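PDB 7CPX: lovastatin nonaketide synthase, polyketide synthase component from Aspergillus terreus, which builds the nonaketide dihydromonacolin L, the precursor skeleton of lovastatin, from malonyl-CoA, with NADPH as reductant and S-adenosylmethionine as methyl donor, acting in complex with lovC. Local coordinates for residues H1533-L1538 with V1593-V1598. The protein carries 2 engineered substitutions. Sequence-based numbering, arbitrary orientation.
Sequences HARSLL and VGFSGV
R1535 and F1595 meet in the Rossmann-like methyltransferase fold, where helix 1527-1537, packed on strands 1512-1518 and 1542-1547, faces the loop that leads from helix 1583-1592 to strand 1600-1602. The F1595 ring pushes in beside the last helical turn. Over one face lies R1535 CD, 4.1 Å from the ring centroid and 13° off the normal, a CH-pi contact displaced toward the rim. R1535 CG stands anti to the backbone N (chi1 -177°), which puts it near G1594 O; R1535 CB meets the ring at F1595 CE1, 3.5 Å away. At the ring edge, in its plane, L1538 CD1 comes within 3.5 Å of F1595 CE2, the two side chains crossing at about a right angle. A1534 CB touches CZ more loosely, and M1544 of strand 1542-1547 packs against A1534, L1538 and F1595 alike. The polar link is weak: R1535 NE reaches G1594 O at 2.8 Å, but the N-H...O angle is just 122°, with the oxygen at the guanidinium edge and in its plane. G1594 presents this carbonyl with no side chain between its backbone and the arginine chain. A further bond of the guanidinium goes from NH2 to I1620 O. The loop is thus held to the helix mainly by the apolar contacts of the F1595 ring, and the bent NE bond probably adds little to the hold that I1620 has on the arginine head.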
# COMPACT_ATOMS: atom_id res chain seq x y z
N HIS A 1533 -61.34 -23.08 -43.37
CA HIS A 1533 -60.67 -22.19 -42.43
C HIS A 1533 -59.22 -21.95 -42.84
O HIS A 1533 -58.73 -20.82 -42.82
CB HIS A 1533 -60.74 -22.79 -41.02
CG HIS A 1533 -62.13 -22.92 -40.49
ND1 HIS A 1533 -62.47 -23.82 -39.50
CD2 HIS A 1533 -63.28 -22.28 -40.81
CE1 HIS A 1533 -63.76 -23.72 -39.24
NE2 HIS A 1533 -64.27 -22.79 -40.02
N ALA A 1534 -58.53 -23.03 -43.21
CA ALA A 1534 -57.15 -22.90 -43.67
C ALA A 1534 -57.08 -21.97 -44.87
O ALA A 1534 -56.17 -21.13 -44.97
CB ALA A 1534 -56.58 -24.27 -44.02
N ARG A 1535 -58.02 -22.10 -45.80
CA ARG A 1535 -58.10 -21.16 -46.92
C ARG A 1535 -58.30 -19.74 -46.41
O ARG A 1535 -57.66 -18.80 -46.91
CB ARG A 1535 -59.24 -21.54 -47.86
CG ARG A 1535 -59.36 -20.66 -49.09
CD ARG A 1535 -58.07 -20.65 -49.90
NE ARG A 1535 -58.23 -19.98 -51.19
CZ ARG A 1535 -58.14 -18.67 -51.37
NH1 ARG A 1535 -57.90 -17.85 -50.36
NH2 ARG A 1535 -58.30 -18.18 -52.59
N SER A 1536 -59.19 -19.56 -45.44
CA SER A 1536 -59.45 -18.23 -44.90
C SER A 1536 -58.17 -17.59 -44.37
O SER A 1536 -57.97 -16.39 -44.55
CB SER A 1536 -60.49 -18.32 -43.78
OG SER A 1536 -61.70 -18.88 -44.26
N LEU A 1537 -57.31 -18.37 -43.73
CA LEU A 1537 -56.04 -17.83 -43.24
C LEU A 1537 -54.98 -17.70 -44.32
O LEU A 1537 -54.09 -16.86 -44.19
CB LEU A 1537 -55.49 -18.69 -42.10
CG LEU A 1537 -56.12 -18.51 -40.72
CD1 LEU A 1537 -55.30 -19.24 -39.67
CD2 LEU A 1537 -56.28 -17.04 -40.35
N LEU A 1538 -55.06 -18.50 -45.38
CA LEU A 1538 -54.05 -18.45 -46.43
C LEU A 1538 -54.29 -17.27 -47.36
O LEU A 1538 -55.43 -16.96 -47.72
CB LEU A 1538 -54.05 -19.74 -47.24
CG LEU A 1538 -53.36 -20.95 -46.61
CD1 LEU A 1538 -53.54 -22.17 -47.49
CD2 LEU A 1538 -51.89 -20.68 -46.37
N VAL A 1593 -63.30 -26.71 -51.12
CA VAL A 1593 -63.10 -25.78 -50.00
C VAL A 1593 -62.22 -24.62 -50.44
O VAL A 1593 -61.71 -23.87 -49.60
CB VAL A 1593 -62.50 -26.50 -48.78
CG1 VAL A 1593 -63.42 -27.62 -48.31
CG2 VAL A 1593 -61.11 -27.04 -49.09
N GLY A 1594 -62.05 -24.45 -51.75
CA GLY A 1594 -61.39 -23.27 -52.28
C GLY A 1594 -59.88 -23.37 -52.38
O GLY A 1594 -59.17 -22.53 -51.82
N PHE A 1595 -59.39 -24.38 -53.10
CA PHE A 1595 -57.96 -24.53 -53.34
C PHE A 1595 -57.76 -24.96 -54.79
O PHE A 1595 -58.71 -25.11 -55.56
CB PHE A 1595 -57.33 -25.54 -52.38
CG PHE A 1595 -57.21 -25.05 -50.97
CD1 PHE A 1595 -58.28 -25.12 -50.10
CD2 PHE A 1595 -56.00 -24.55 -50.50
CE1 PHE A 1595 -58.16 -24.70 -48.80
CE2 PHE A 1595 -55.88 -24.12 -49.20
CZ PHE A 1595 -56.96 -24.19 -48.35
N SER A 1596 -56.49 -25.19 -55.15
CA SER A 1596 -56.11 -25.52 -56.52
C SER A 1596 -56.08 -27.02 -56.78
O SER A 1596 -55.70 -27.44 -57.88
CB SER A 1596 -54.73 -24.93 -56.82
OG SER A 1596 -54.28 -25.33 -58.11
N GLY A 1597 -56.46 -27.84 -55.81
CA GLY A 1597 -56.38 -29.28 -55.96
C GLY A 1597 -55.02 -29.82 -55.54
O GLY A 1597 -54.13 -29.10 -55.08
N VAL A 1598 -54.86 -31.13 -55.71
CA VAL A 1598 -53.64 -31.81 -55.30
C VAL A 1598 -52.54 -31.51 -56.31
O VAL A 1598 -52.43 -32.17 -57.34
CB VAL A 1598 -53.87 -33.32 -55.16
CG1 VAL A 1598 -52.55 -34.03 -54.92
CG2 VAL A 1598 -54.84 -33.61 -54.03